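Local structure of proximal thread matrix protein 1 (4CN9) at residues I338-E343 and H376-E382; E414-F418 and D432-L436. The protein is a zinc-binding structural protein of the mussel byssus that carries two von Willebrand factor type A domains and probably binds collagen in the proximal thread matrix. All coordinates share one frame; numbering follows the deposited sequence.

Contact 1: residues I338-E343 and H376-E382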
loop_
_atom_site.group_PDB
_atom_site.type_symbol
_atom_site.label_atom_id
_atom_site.label_comp_id
_atom_site.label_asym_id
_atom_site.label_seq_id
_atom_site.Cartn_x
_atom_site.Cartn_y
_atom_site.Cartn_z
ATOM N N ILE A 338 8.460 -0.856 20.784
ATOM C CA ILE A 338 7.672 -0.569 19.578
ATOM C C ILE A 338 6.506 -1.538 19.501
ATOM O O ILE A 338 5.378 -1.138 19.202
ATOM C CB ILE A 338 8.543 -0.704 18.313
ATOM C CG1 ILE A 338 9.698 0.297 18.340
ATOM C CG2 ILE A 338 7.743 -0.481 17.051
ATOM C CD1 ILE A 338 10.773 -0.005 17.321
ATOM N N GLY A 339 6.772 -2.814 19.789
ATOM C CA GLY A 339 5.721 -3.818 19.785
ATOM C C GLY A 339 4.574 -3.531 20.736
ATOM O O GLY A 339 3.392 -3.682 20.389
ATOM N N ASP A 340 4.912 -3.127 21.949
ATOM C CA ASP A 340 3.895 -2.803 22.958
ATOM C C ASP A 340 3.058 -1.592 22.533
ATOM O O ASP A 340 1.836 -1.568 22.730
ATOM C CB ASP A 340 4.564 -2.515 24.297
ATOM C CG ASP A 340 5.078 -3.765 24.977
ATOM O OD1 ASP A 340 5.956 -4.454 24.404
ATOM O OD2 ASP A 340 4.595 -4.052 26.097
ATOM N N GLY A 341 3.720 -0.588 21.960
ATOM C CA GLY A 341 3.034 0.588 21.431
ATOM C C GLY A 341 1.958 0.229 20.418
ATOM O O GLY A 341 0.833 0.720 20.477
ATOM N N LEU A 342 2.316 -0.629 19.475
ATOM C CA LEU A 342 1.381 -1.084 18.451
ATOM C C LEU A 342 0.247 -1.936 19.046
ATOM O O LEU A 342 -0.919 -1.764 18.668
ATOM C CB LEU A 342 2.125 -1.869 17.373
ATOM C CG LEU A 342 3.052 -1.046 16.469
ATOM C CD1 LEU A 342 3.920 -1.943 15.636
ATOM C CD2 LEU A 342 2.261 -0.083 15.576
ATOM N N GLU A 343 0.587 -2.856 19.956
ATOM C CA GLU A 343 -0.429 -3.646 20.671
ATOM C C GLU A 343 -1.431 -2.740 21.397
ATOM O O GLU A 343 -2.647 -2.936 21.331
ATOM C CB GLU A 343 0.224 -4.605 21.685
ATOM C CG GLU A 343 -0.788 -5.408 22.519
ATOM C CD GLU A 343 -0.303 -5.732 23.950
ATOM O OE1 GLU A 343 0.478 -4.955 24.561
ATOM O OE2 GLU A 343 -0.717 -6.780 24.474
ATOM N N HIS A 376 9.440 -7.273 23.841
ATOM C CA HIS A 376 8.346 -7.684 24.715
ATOM C C HIS A 376 7.118 -8.127 23.902
ATOM O O HIS A 376 6.447 -9.096 24.248
ATOM C CB HIS A 376 7.975 -6.593 25.713
ATOM C CG HIS A 376 6.867 -7.001 26.633
ATOM N ND1 HIS A 376 7.012 -8.000 27.575
ATOM C CD2 HIS A 376 5.589 -6.572 26.732
ATOM C CE1 HIS A 376 5.868 -8.158 28.221
ATOM N NE2 HIS A 376 4.991 -7.306 27.725
ATOM N N LYS A 377 6.858 -7.424 22.804
ATOM C CA LYS A 377 5.868 -7.820 21.814
ATOM C C LYS A 377 6.512 -7.744 20.431
ATOM O O LYS A 377 7.479 -7.028 20.233
ATOM C CB LYS A 377 4.644 -6.904 21.861
ATOM C CG LYS A 377 3.804 -7.014 23.121
ATOM C CD LYS A 377 2.974 -8.288 23.145
ATOM C CE LYS A 377 2.262 -8.428 24.484
ATOM N NZ LYS A 377 1.597 -9.721 24.625
ATOM N N SER A 378 5.965 -8.478 19.468
ATOM C CA SER A 378 6.544 -8.531 18.135
ATOM C C SER A 378 5.960 -7.416 17.242
ATOM O O SER A 378 4.752 -7.385 16.983
ATOM C CB SER A 378 6.247 -9.880 17.501
ATOM O OG SER A 378 6.376 -9.780 16.104
ATOM N N PRO A 379 6.812 -6.509 16.764
ATOM C CA PRO A 379 6.283 -5.450 15.886
ATOM C C PRO A 379 5.658 -6.023 14.605
ATOM O O PRO A 379 4.626 -5.512 14.134
ATOM C CB PRO A 379 7.517 -4.610 15.555
ATOM C CG PRO A 379 8.507 -4.921 16.655
ATOM C CD PRO A 379 8.252 -6.355 17.025
ATOM N N GLU A 380 6.263 -7.074 14.054
ATOM C CA GLU A 380 5.741 -7.703 12.843
ATOM C C GLU A 380 4.333 -8.248 13.076
ATOM O O GLU A 380 3.425 -8.011 12.280
ATOM C CB GLU A 380 6.662 -8.829 12.374
ATOM C CG GLU A 380 6.076 -9.712 11.262
ATOM C CD GLU A 380 6.312 -9.161 9.863
ATOM O OE1 GLU A 380 7.042 -8.151 9.726
ATOM O OE2 GLU A 380 5.769 -9.740 8.892
ATOM N N HIS A 381 4.144 -8.964 14.176
ATOM C CA HIS A 381 2.839 -9.545 14.467
ATOM C C HIS A 381 1.764 -8.488 14.789
ATOM O O HIS A 381 0.636 -8.568 14.293
ATOM C CB HIS A 381 2.953 -10.543 15.615
ATOM C CG HIS A 381 1.665 -11.227 15.949
ATOM N ND1 HIS A 381 1.013 -11.050 17.150
ATOM C CD2 HIS A 381 0.896 -12.077 15.227
ATOM C CE1 HIS A 381 -0.100 -11.763 17.155
ATOM N NE2 HIS A 381 -0.190 -12.400 16.003
ATOM N N GLU A 382 2.104 -7.506 15.621
ATOM C CA GLU A 382 1.126 -6.485 16.016
ATOM C C GLU A 382 0.738 -5.609 14.830
ATOM O O GLU A 382 -0.414 -5.208 14.695
ATOM C CB GLU A 382 1.647 -5.614 17.173
ATOM C CG GLU A 382 1.996 -6.370 18.445
ATOM C CD GLU A 382 0.813 -7.082 19.079
ATOM O OE1 GLU A 382 -0.346 -6.678 18.852
ATOM O OE2 GLU A 382 1.056 -8.066 19.805
HETATM O O HOH W 1 7.798 -4.468 22.529
#
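The imidazole of His376 and the carboxylate of Asp340 are modelled nearly coplanar, their planes 29° apart, with Asp340 CG at the ring edge while the side chains themselves cross at about a right angle. Asp340 OD2 and His376 CD2 are placed too close, however, so the details of this approach are doubtful. Two helices of the second von Willebrand factor type A domain come together at this point, 338-349 and 379-388, the latter led in by the loop 376-378. Asp340 OD1 accepts from a water at 2.6 Å, and that water in turn accepts from Lys377 N, tying helix to loop although no direct hydrogen bond joins the two segments. Asn373 adds a second bridge, bonding to both Gly339 N and Lys377 O.

The backbones come closest where Gly339 CA lies 4.3 Å from Pro379 CA; a beta carbon on Gly339 would run straight into Lys377 O. Lys377 uses the flat spot, setting its CB 3.6 Å from Gly339 C. Its chain then bends at chi2 (-75°) and runs toward Glu343, where NZ and OE2 form a long salt bridge of 3.7 Å. Glu343 also lies side by side with Glu382, whose OE1 is 3.6 Å from Glu343 CB; Arg346 pairs with that same OE1 and probably eases the closeness of two acids. Deeper in, Leu342 CB meets Glu382 CB at 3.8 Å, and Leu342 and Pro379 both lean on Ile410 of helix 404-410. At the start of helix 379-388 Ser378 is the N-cap, its OG accepting from His381 N at 3.1 Å with an almost straight angle of 169°.

Contact 2: residues E414-F418 and D432-L436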
loop_
_atom_site.group_PDB
_atom_site.type_symbol
_atom_site.label_atom_id
_atom_site.label_comp_id
_atom_site.label_asym_id
_atom_site.label_seq_id
_atom_site.Cartn_x
_atom_site.Cartn_y
_atom_site.Cartn_z
ATOM N N GLU A 414 6.923 0.030 2.182
ATOM C CA GLU A 414 8.235 0.659 2.311
ATOM C C GLU A 414 8.223 2.102 1.826
ATOM O O GLU A 414 9.053 2.907 2.237
ATOM C CB GLU A 414 9.333 -0.165 1.603
ATOM C CG GLU A 414 10.731 0.348 1.902
ATOM C CD GLU A 414 11.847 -0.651 1.569
ATOM O OE1 GLU A 414 11.559 -1.847 1.334
ATOM O OE2 GLU A 414 13.024 -0.225 1.570
ATOM N N GLU A 415 7.250 2.455 0.994
ATOM C CA GLU A 415 7.065 3.851 0.625
ATOM C C GLU A 415 6.602 4.710 1.803
ATOM O O GLU A 415 6.706 5.947 1.752
ATOM C CB GLU A 415 6.059 3.965 -0.526
ATOM C CG GLU A 415 6.532 3.279 -1.798
ATOM C CD GLU A 415 7.657 4.035 -2.460
ATOM O OE1 GLU A 415 7.785 5.252 -2.203
ATOM O OE2 GLU A 415 8.425 3.421 -3.234
ATOM N N TYR A 416 6.096 4.062 2.857
ATOM C CA TYR A 416 5.559 4.768 4.021
ATOM C C TYR A 416 6.552 4.721 5.184
ATOM O O TYR A 416 6.172 4.948 6.337
ATOM C CB TYR A 416 4.232 4.170 4.498
ATOM C CG TYR A 416 3.126 4.034 3.453
ATOM C CD1 TYR A 416 3.242 4.590 2.178
ATOM C CD2 TYR A 416 1.978 3.327 3.750
ATOM C CE1 TYR A 416 2.223 4.440 1.229
ATOM C CE2 TYR A 416 0.954 3.179 2.817
ATOM C CZ TYR A 416 1.080 3.736 1.565
ATOM O OH TYR A 416 0.067 3.541 0.657
ATOM N N VAL A 417 7.804 4.422 4.856
ATOM C CA VAL A 417 8.929 4.413 5.786
ATOM C C VAL A 417 9.814 5.648 5.575
ATOM O O VAL A 417 10.231 5.949 4.461
ATOM C CB VAL A 417 9.816 3.157 5.570
ATOM C CG1 VAL A 417 11.137 3.259 6.347
ATOM C CG2 VAL A 417 9.080 1.909 5.949
ATOM N N PHE A 418 10.118 6.349 6.663
ATOM C CA PHE A 418 10.894 7.573 6.601
ATOM C C PHE A 418 11.993 7.522 7.645
ATOM O O PHE A 418 11.784 7.003 8.747
ATOM C CB PHE A 418 10.006 8.786 6.875
ATOM C CG PHE A 418 8.897 8.959 5.894
ATOM C CD1 PHE A 418 7.683 8.319 6.080
ATOM C CD2 PHE A 418 9.070 9.753 4.771
ATOM C CE1 PHE A 418 6.652 8.474 5.163
ATOM C CE2 PHE A 418 8.056 9.907 3.852
ATOM C CZ PHE A 418 6.843 9.276 4.046
ATOM N N ASP A 432 5.465 14.813 2.992
ATOM C CA ASP A 432 5.226 13.439 2.591
ATOM C C ASP A 432 4.437 12.693 3.659
ATOM O O ASP A 432 3.552 11.905 3.334
ATOM C CB ASP A 432 6.544 12.718 2.299
ATOM C CG ASP A 432 7.160 13.141 0.978
ATOM O OD1 ASP A 432 6.415 13.645 0.115
ATOM O OD2 ASP A 432 8.388 12.959 0.802
ATOM N N VAL A 433 4.729 12.941 4.928
ATOM C CA VAL A 433 4.001 12.235 5.988
ATOM C C VAL A 433 2.546 12.683 6.042
ATOM O O VAL A 433 1.663 11.858 6.168
ATOM C CB VAL A 433 4.696 12.338 7.365
ATOM C CG1 VAL A 433 3.797 11.818 8.475
ATOM C CG2 VAL A 433 6.009 11.561 7.336
ATOM N N VAL A 434 2.301 13.987 5.908
ATOM C CA VAL A 434 0.937 14.526 5.873
ATOM C C VAL A 434 0.092 13.921 4.741
ATOM O O VAL A 434 -1.082 13.588 4.953
ATOM C CB VAL A 434 0.956 16.082 5.784
ATOM C CG1 VAL A 434 -0.409 16.638 5.449
ATOM C CG2 VAL A 434 1.459 16.680 7.102
ATOM N N LYS A 435 0.676 13.776 3.549
ATOM C CA LYS A 435 -0.047 13.196 2.422
ATOM C C LYS A 435 -0.507 11.788 2.747
ATOM O O LYS A 435 -1.582 11.382 2.322
ATOM C CB LYS A 435 0.802 13.130 1.148
ATOM C CG LYS A 435 1.006 14.457 0.429
ATOM C CD LYS A 435 1.837 14.240 -0.840
ATOM C CE LYS A 435 2.287 15.554 -1.470
ATOM N NZ LYS A 435 3.163 15.330 -2.661
ATOM N N LEU A 436 0.307 11.036 3.483
ATOM C CA LEU A 436 -0.110 9.706 3.924
ATOM C C LEU A 436 -1.123 9.788 5.079
ATOM O O LEU A 436 -2.114 9.073 5.087
ATOM C CB LEU A 436 1.110 8.875 4.335
ATOM C CG LEU A 436 2.164 8.693 3.235
ATOM C CD1 LEU A 436 3.346 7.884 3.729
ATOM C CD2 LEU A 436 1.554 8.035 2.011
#
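Phe418 is packed from two directions by helix 430-437. Over one face of its ring sits Val433 CG2, a CH-pi contact 3.9 Å from the ring centroid and 14° off the normal; at the ring edge, in plane, Leu436 CD1 reaches Phe418 CE1 at 3.7 Å. Val433 presents that methyl because CG1 takes the place anti to the backbone N (chi1 170°), which turns CG2 to the ring. Leu436 also serves Tyr416: its CD1 lies 3.6 Å from Tyr416 CD1, while its CD2 meets Tyr416 CE1 at 3.7 Å, so one leucine fills the join between two aromatic rings. Val394 of strand 391-398 touches both Phe418 and Leu436, seating the helix on the sheet of the type A domain.

Toward solvent the contact thins out to exposed Asp432, whose CB lies 3.5 Å from Phe418 CE2. Glu415 touches Leu436 only by its backbone O; its side chain bonds His188 of the first type A domain. With an alanine at Phe418, a gap is likely to open beneath Val433 CG2, and Leu436 CD1 would lose the ring edge. No hydrogen bond crosses between the segments, which implies that apolar fit, rather than polar pairing, holds them together here.

How the contacts relate
Contact 1 closes before contact 2 opens along the chain, and their centres stand 20 Å apart, with nearest atoms about 11 Å from each other. Both build on the six-stranded mixed sheet of the second type A domain, on opposite faces of it. Helix 404-410 is the go-between: it touches Leu342 and Pro379 of contact 1 and, through Leu407, Val417 in the edge strand 417-420. The neighbouring Phe418 points to the other face, where helix 430-437 lies. Together they illustrate the layered helix-sheet-helix build of this domain. Neither reaches the zinc sites, so both concern the scaffold and not metal binding.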